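Side-chain contacts in 4-hydroxy-tetrahydrodipicolinate synthase (Methylacidiphilum fumariolicum SolV, PDB 6T3T), which probably catalyses the condensation of pyruvate with L-aspartate beta-semialdehyde to 4-hydroxy-tetrahydrodipicolinate, a step of lysine biosynthesis, and works as a homotetramer: residues 141-145 against 146-150; 194-197 against 198-202; 272-276 against 277-281. All coordinates share one frame; numbering follows the deposited sequence.

Interaction 1. Residues 141-145 against 146-150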
loop_
_atom_site.group_PDB
_atom_site.type_symbol
_atom_site.label_atom_id
_atom_site.label_comp_id
_atom_site.label_asym_id
_atom_site.label_seq_id
_atom_site.Cartn_x
_atom_site.Cartn_y
_atom_site.Cartn_z
ATOM N N VAL A 141 9.894 2.331 -8.523
ATOM C CA VAL A 141 10.967 1.430 -8.123
ATOM C C VAL A 141 11.760 2.100 -7.003
ATOM O O VAL A 141 11.827 3.329 -6.917
ATOM C CB VAL A 141 11.876 1.093 -9.338
ATOM C CG1 VAL A 141 12.944 2.164 -9.528
ATOM C CG2 VAL A 141 12.486 -0.286 -9.207
ATOM N N ASP A 142 12.361 1.284 -6.143
ATOM C CA ASP A 142 13.165 1.750 -5.020
ATOM C C ASP A 142 14.607 1.298 -5.240
ATOM O O ASP A 142 14.845 0.196 -5.741
ATOM C CB ASP A 142 12.602 1.191 -3.695
ATOM C CG ASP A 142 13.381 1.658 -2.450
ATOM O OD1 ASP A 142 13.051 2.722 -1.859
ATOM O OD2 ASP A 142 14.306 0.927 -2.028
ATOM N N ILE A 143 15.582 2.137 -4.898
ATOM C CA ILE A 143 16.958 1.662 -4.915
ATOM C C ILE A 143 17.178 0.941 -3.596
ATOM O O ILE A 143 17.210 1.573 -2.541
ATOM C CB ILE A 143 17.980 2.787 -5.101
ATOM C CG1 ILE A 143 17.574 3.713 -6.260
ATOM C CG2 ILE A 143 19.378 2.163 -5.344
ATOM C CD1 ILE A 143 18.439 4.976 -6.350
ATOM N N ALA A 144 17.267 -0.385 -3.647
ATOM C CA ALA A 144 17.496 -1.160 -2.434
ATOM C C ALA A 144 18.829 -0.781 -1.788
ATOM O O ALA A 144 19.790 -0.389 -2.467
ATOM C CB ALA A 144 17.492 -2.655 -2.751
ATOM N N VAL A 145 18.864 -0.920 -0.456
ATOM C CA VAL A 145 20.058 -0.628 0.342
ATOM C C VAL A 145 21.246 -1.443 -0.156
ATOM O O VAL A 145 22.368 -0.933 -0.265
ATOM C CB VAL A 145 19.795 -0.907 1.840
ATOM C CG1 VAL A 145 21.093 -0.867 2.639
ATOM C CG2 VAL A 145 18.776 0.079 2.429
ATOM N N ASP A 146 21.027 -2.736 -0.416
ATOM C CA ASP A 146 22.117 -3.569 -0.905
ATOM C C ASP A 146 22.620 -3.072 -2.251
ATOM O O ASP A 146 23.832 -3.079 -2.506
ATOM C CB ASP A 146 21.656 -5.020 -1.022
ATOM C CG ASP A 146 22.647 -5.874 -1.731
ATOM O OD1 ASP A 146 23.622 -6.300 -1.069
ATOM O OD2 ASP A 146 22.476 -6.092 -2.962
ATOM N N THR A 147 21.705 -2.576 -3.097
ATOM C CA THR A 147 22.087 -2.023 -4.397
ATOM C C THR A 147 22.924 -0.768 -4.230
ATOM O O THR A 147 23.936 -0.605 -4.915
ATOM C CB THR A 147 20.850 -1.708 -5.245
ATOM O OG1 THR A 147 20.132 -2.917 -5.505
ATOM C CG2 THR A 147 21.232 -1.051 -6.601
ATOM N N VAL A 148 22.513 0.135 -3.333
ATOM C CA VAL A 148 23.345 1.295 -2.999
ATOM C C VAL A 148 24.725 0.846 -2.513
ATOM O O VAL A 148 25.754 1.415 -2.903
ATOM C CB VAL A 148 22.646 2.186 -1.949
ATOM C CG1 VAL A 148 23.528 3.331 -1.583
ATOM C CG2 VAL A 148 21.306 2.709 -2.460
ATOM N N LYS A 149 24.774 -0.178 -1.655
ATOM C CA LYS A 149 26.057 -0.611 -1.108
ATOM C C LYS A 149 26.975 -1.135 -2.207
ATOM O O LYS A 149 28.141 -0.735 -2.294
ATOM C CB LYS A 149 25.848 -1.687 -0.039
ATOM C CG LYS A 149 27.143 -2.065 0.696
ATOM C CD LYS A 149 26.883 -3.067 1.833
ATOM C CE LYS A 149 27.168 -4.490 1.414
ATOM N NZ LYS A 149 27.359 -5.388 2.598
ATOM N N ARG A 150 26.443 -1.989 -3.093
ATOM C CA ARG A 150 27.243 -2.527 -4.201
ATOM C C ARG A 150 27.712 -1.417 -5.130
ATOM O O ARG A 150 28.855 -1.426 -5.606
ATOM C CB ARG A 150 26.432 -3.549 -5.015
ATOM C CG ARG A 150 26.134 -4.884 -4.327
ATOM C CD ARG A 150 25.060 -5.710 -5.091
ATOM N NE ARG A 150 25.497 -6.022 -6.460
ATOM C CZ ARG A 150 24.690 -6.316 -7.480
ATOM N NH1 ARG A 150 23.363 -6.344 -7.318
ATOM N NH2 ARG A 150 25.218 -6.578 -8.676
#
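Two backbone bonds tie the first turn of helix 145-154 to the residues that lead into it: Val148 N donates to Ala144 O at 2.9 Å, with an N-H...O angle of 165°, and Lys149 N donates to Val145 O at 2.9 Å. Ala144, the N-cap residue, has no polar side-chain atom. Gln112 OE1 accepts from Ala144 N and Thr147 OG1 and so ties the cap residue to the first turn. The Thr147 hydroxyl, anti to the carbonyl carbon (chi1 -62°), also passes Ala144 CB at 3.8 Å.

The apolar contact is made by methyl groups. Ile143 CG2 meets Val148 CG2 at 3.5 Å and Thr147 CG2 at 3.9 Å, and the isoleucine crosses both side chains at about a right angle. With chi1 at -48°, Ile143 CG2 lies anti to the backbone N, which turns this methyl to the helix. Val145 packs on helix 168-177.

The arrangement is a hydrophobic staple, N' (Ile143) to N4 (Val148). It sits where the loop from helix 136-139, beyond barrel strand 130-134, enters helix 145-154, with the Ile143 side chain about 6 Å from that of Tyr133, the predicted catalytic proton donor/acceptor of this TIM barrel.

Interaction 2. Residues 194-197 against 198-202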
loop_
_atom_site.group_PDB
_atom_site.type_symbol
_atom_site.label_atom_id
_atom_site.label_comp_id
_atom_site.label_asym_id
_atom_site.label_seq_id
_atom_site.Cartn_x
_atom_site.Cartn_y
_atom_site.Cartn_z
ATOM N N PRO A 194 14.008 14.464 11.219
ATOM C CA PRO A 194 14.171 13.069 11.659
ATOM C C PRO A 194 15.242 12.322 10.863
ATOM O O PRO A 194 15.890 11.419 11.417
ATOM C CB PRO A 194 12.752 12.467 11.522
ATOM C CG PRO A 194 11.957 13.428 10.682
ATOM C CD PRO A 194 12.637 14.769 10.754
ATOM N N PHE A 195 15.458 12.680 9.592
ATOM C CA PHE A 195 16.531 12.061 8.817
ATOM C C PHE A 195 17.888 12.372 9.439
ATOM O O PHE A 195 18.720 11.480 9.599
ATOM C CB PHE A 195 16.479 12.518 7.356
ATOM C CG PHE A 195 15.581 11.654 6.451
ATOM C CD1 PHE A 195 14.488 10.991 6.945
ATOM C CD2 PHE A 195 15.869 11.507 5.106
ATOM C CE1 PHE A 195 13.681 10.224 6.114
ATOM C CE2 PHE A 195 15.059 10.730 4.265
ATOM C CZ PHE A 195 13.979 10.087 4.772
ATOM N N LEU A 196 18.118 13.647 9.792
ATOM C CA LEU A 196 19.334 14.081 10.488
ATOM C C LEU A 196 19.589 13.300 11.784
ATOM O O LEU A 196 20.731 12.950 12.102
ATOM C CB LEU A 196 19.201 15.574 10.825
ATOM C CG LEU A 196 19.705 16.650 9.861
ATOM C CD1 LEU A 196 19.442 16.286 8.406
ATOM C CD2 LEU A 196 19.042 17.960 10.213
ATOM N N SER A 197 18.533 13.051 12.568
ATOM C CA SER A 197 18.709 12.420 13.875
ATOM C C SER A 197 19.279 11.005 13.764
ATOM O O SER A 197 19.894 10.503 14.714
ATOM C CB SER A 197 17.374 12.370 14.616
ATOM O OG SER A 197 16.580 11.316 14.096
ATOM N N VAL A 198 19.071 10.330 12.641
ATOM C CA VAL A 198 19.633 8.994 12.487
ATOM C C VAL A 198 20.768 8.951 11.466
ATOM O O VAL A 198 21.172 7.871 11.055
ATOM C CB VAL A 198 18.536 7.975 12.141
ATOM C CG1 VAL A 198 17.565 7.881 13.290
ATOM C CG2 VAL A 198 17.788 8.397 10.890
ATOM N N GLY A 199 21.295 10.104 11.035
ATOM C CA GLY A 199 22.565 10.099 10.311
ATOM C C GLY A 199 22.679 10.801 8.965
ATOM O O GLY A 199 23.786 10.914 8.417
ATOM N N ALA A 200 21.573 11.340 8.453
ATOM C CA ALA A 200 21.650 12.198 7.284
ATOM C C ALA A 200 22.434 13.459 7.630
ATOM O O ALA A 200 22.535 13.854 8.798
ATOM C CB ALA A 200 20.245 12.536 6.786
ATOM N N VAL A 201 22.972 14.111 6.594
ATOM C CA VAL A 201 23.871 15.240 6.781
ATOM C C VAL A 201 23.421 16.451 5.974
ATOM O O VAL A 201 24.182 17.403 5.809
ATOM C CB VAL A 201 25.334 14.853 6.449
ATOM C CG1 VAL A 201 25.876 13.821 7.495
ATOM C CG2 VAL A 201 25.473 14.314 4.999
ATOM N N GLY A 202 22.202 16.431 5.455
ATOM C CA GLY A 202 21.704 17.592 4.752
ATOM C C GLY A 202 20.440 17.270 3.980
ATOM O O GLY A 202 19.806 16.226 4.178
#
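Val198 meets the end of helix 192-197 through both its backbone and its side chain. Its N donates to Phe195 O at 3.3 Å, from 60° out of the carbonyl plane, while its methyl CG2 rests 3.5 Å from the same Phe195 O. The other methyl, Val198 CG1, is 3.7 Å from Ser197 OG. That hydroxyl is turned back along the helix: chi1 of 78° places OG between the backbone N and carbonyl carbon, and Ser197 OG donates to Pro194 O at 2.8 Å. An alanine in place of this serine would remove the hydroxyl donor and is likely to leave the buried Pro194 carbonyl with only the weak bond from Ser197 N among the donors of this turn.

Gly199 follows with positive phi (128°), and its N donates to Leu196 O at 3.1 Å. A CB at this phi and psi would collide with Val198 O, which favours glycine. Ala200 then turns its CB toward the helix, 3.8 Å from Phe195 CB, and its N donates to Phe195 O at 3.1 Å from the face opposite to that used by Val198 N. Leu196 CD1 lies against Ala200 and 4.0 Å from Gly202 N, where strand 202-205 begins. Pro194, Ser197 and Val198 also pack against the second subunit.

The Ala200-to-Phe195 and Gly199-to-Leu196 bonds define a Schellman motif with Gly199 as C-prime. Phe195 O is gripped by two N-H groups and Leu196 O by one, so the helix end can enter a mostly buried setting with these carbonyls satisfied.

Interaction 3. Residues 272-276 against 277-281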
loop_
_atom_site.group_PDB
_atom_site.type_symbol
_atom_site.label_atom_id
_atom_site.label_comp_id
_atom_site.label_asym_id
_atom_site.label_seq_id
_atom_site.Cartn_x
_atom_site.Cartn_y
_atom_site.Cartn_z
ATOM N N ALA A 272 -0.642 21.561 -13.997
ATOM C CA ALA A 272 -1.726 22.532 -14.038
ATOM C C ALA A 272 -1.778 23.261 -12.704
ATOM O O ALA A 272 -1.289 22.743 -11.693
ATOM C CB ALA A 272 -3.080 21.865 -14.320
ATOM N N PRO A 273 -2.359 24.466 -12.671
ATOM C CA PRO A 273 -2.443 25.231 -11.413
ATOM C C PRO A 273 -3.256 24.513 -10.349
ATOM O O PRO A 273 -4.050 23.620 -10.633
ATOM C CB PRO A 273 -3.144 26.528 -11.830
ATOM C CG PRO A 273 -2.885 26.645 -13.324
ATOM C CD PRO A 273 -2.879 25.227 -13.824
ATOM N N LEU A 274 -3.059 24.942 -9.104
ATOM C CA LEU A 274 -3.737 24.337 -7.962
ATOM C C LEU A 274 -5.252 24.497 -8.056
ATOM O O LEU A 274 -5.765 25.480 -8.589
ATOM C CB LEU A 274 -3.258 24.971 -6.658
ATOM C CG LEU A 274 -1.777 24.842 -6.318
ATOM C CD1 LEU A 274 -1.473 25.670 -5.080
ATOM C CD2 LEU A 274 -1.440 23.380 -6.076
ATOM N N GLN A 275 -5.966 23.523 -7.509
ATOM C CA GLN A 275 -7.394 23.701 -7.275
ATOM C C GLN A 275 -7.605 24.842 -6.280
ATOM O O GLN A 275 -6.793 25.023 -5.372
ATOM C CB GLN A 275 -8.012 22.408 -6.737
ATOM C CG GLN A 275 -8.013 21.285 -7.746
ATOM C CD GLN A 275 -8.884 21.605 -8.951
ATOM O OE1 GLN A 275 -10.100 21.818 -8.819
ATOM N NE2 GLN A 275 -8.264 21.683 -10.128
ATOM N N PRO A 276 -8.688 25.622 -6.424
ATOM C CA PRO A 276 -8.788 26.883 -5.654
ATOM C C PRO A 276 -8.688 26.714 -4.150
ATOM O O PRO A 276 -8.083 27.556 -3.481
ATOM C CB PRO A 276 -10.167 27.451 -6.068
ATOM C CG PRO A 276 -10.827 26.384 -6.909
ATOM C CD PRO A 276 -9.720 25.540 -7.471
ATOM N N GLN A 277 -9.251 25.641 -3.597
ATOM C CA GLN A 277 -9.161 25.443 -2.157
ATOM C C GLN A 277 -7.733 25.203 -1.711
ATOM O O GLN A 277 -7.366 25.592 -0.594
ATOM C CB GLN A 277 -10.049 24.275 -1.723
ATOM C CG GLN A 277 -9.528 22.896 -2.164
ATOM C CD GLN A 277 -10.073 22.416 -3.519
ATOM O OE1 GLN A 277 -10.550 23.215 -4.364
ATOM N NE2 GLN A 277 -10.014 21.091 -3.728
ATOM N N ASN A 278 -6.916 24.554 -2.549
ATOM C CA ASN A 278 -5.528 24.291 -2.184
ATOM C C ASN A 278 -4.686 25.539 -2.346
ATOM O O ASN A 278 -3.751 25.765 -1.563
ATOM C CB ASN A 278 -4.968 23.133 -3.025
ATOM C CG ASN A 278 -5.690 21.823 -2.749
ATOM O OD1 ASN A 278 -6.193 21.630 -1.648
ATOM N ND2 ASN A 278 -5.763 20.922 -3.750
ATOM N N LEU A 279 -5.022 26.356 -3.346
ATOM C CA LEU A 279 -4.411 27.668 -3.490
ATOM C C LEU A 279 -4.643 28.510 -2.242
ATOM O O LEU A 279 -3.718 29.157 -1.739
ATOM C CB LEU A 279 -4.985 28.381 -4.725
ATOM C CG LEU A 279 -4.461 29.802 -5.052
ATOM C CD1 LEU A 279 -2.988 29.733 -5.432
ATOM C CD2 LEU A 279 -5.239 30.528 -6.165
ATOM N N GLU A 280 -5.885 28.513 -1.729
ATOM C CA GLU A 280 -6.181 29.325 -0.556
ATOM C C GLU A 280 -5.439 28.813 0.665
ATOM O O GLU A 280 -4.918 29.604 1.460
ATOM C CB GLU A 280 -7.676 29.339 -0.273
ATOM C CG GLU A 280 -8.030 30.051 1.037
ATOM C CD GLU A 280 -7.805 31.565 0.964
ATOM O OE1 GLU A 280 -7.609 32.089 -0.160
ATOM O OE2 GLU A 280 -7.828 32.229 2.030
ATOM N N LYS A 281 -5.432 27.495 0.855
ATOM C CA LYS A 281 -4.682 26.901 1.950
ATOM C C LYS A 281 -3.208 27.278 1.860
ATOM O O LYS A 281 -2.601 27.677 2.858
ATOM C CB LYS A 281 -4.865 25.382 1.931
ATOM C CG LYS A 281 -4.047 24.621 2.950
ATOM C CD LYS A 281 -4.539 24.911 4.351
ATOM C CE LYS A 281 -3.624 24.294 5.402
ATOM N NZ LYS A 281 -3.884 24.906 6.761
#
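Gln275 O receives Leu279 N at 3.0 Å with an N-H...O angle of 165°, and it also takes a weak bond from Asn278 N at 2.9 Å, where the angle falls to 128°. One residue on, Glu280 N donates to Pro276 O at 3.0 Å. Glu247 adds a side-chain acceptor: its OE2 hydrogen-bonds to Gln275 N and Asn278 ND2, so a single carboxylate oxygen joins the N-cap backbone to a side chain of the first turn.

Outside these bonds, the Gln277 amide folds back over the start of the helix. With chi1 at 71° and a bend at chi2, its OE1 lies 3.6 Å from Gln275 CB and 4.0 Å from Pro276 CD. These are contacts with carbon, and the glutamine is exposed. Leu274 approaches the helix from the residue before the N-cap: its CD1 is 3.9 Å from Leu279 CA, and the CB atoms of Leu274 and Leu279 are 4.3 Å apart. Both leucines touch Thr255 of helix 251-259. Gln275 also packs on Glu113 of the third subunit.

Gln275 is the N-cap and Pro276 the first residue of helix 276-295, a position that suits proline because no backbone N-H is needed there. The motif is a hydrophobic staple between Leu274 and Leu279.

Interactions 1 and 3 are both helix starts, each with a hydrophobic staple from the residue before the N-cap to the fourth helical residue, whereas interaction 2 is a helix end closed by glycine. Burial separates them: 194-202 is buried, 141-150 is partly buried, and 272-281 lies at the surface, its centre about 23 Å from that of the chain. At the cap, the Gln112 amide oxygen serves interaction 1 and the Glu247 carboxylate interaction 3; interaction 1 alone adds salt bridges, Asp142-Arg170 and Arg150-Glu113. Helix 168-177 packs against both interactions 1 and 2, whose nearest atoms are about 10 Å apart. Interactions 2 and 3 touch different neighbouring subunits, while interaction 1 touches none.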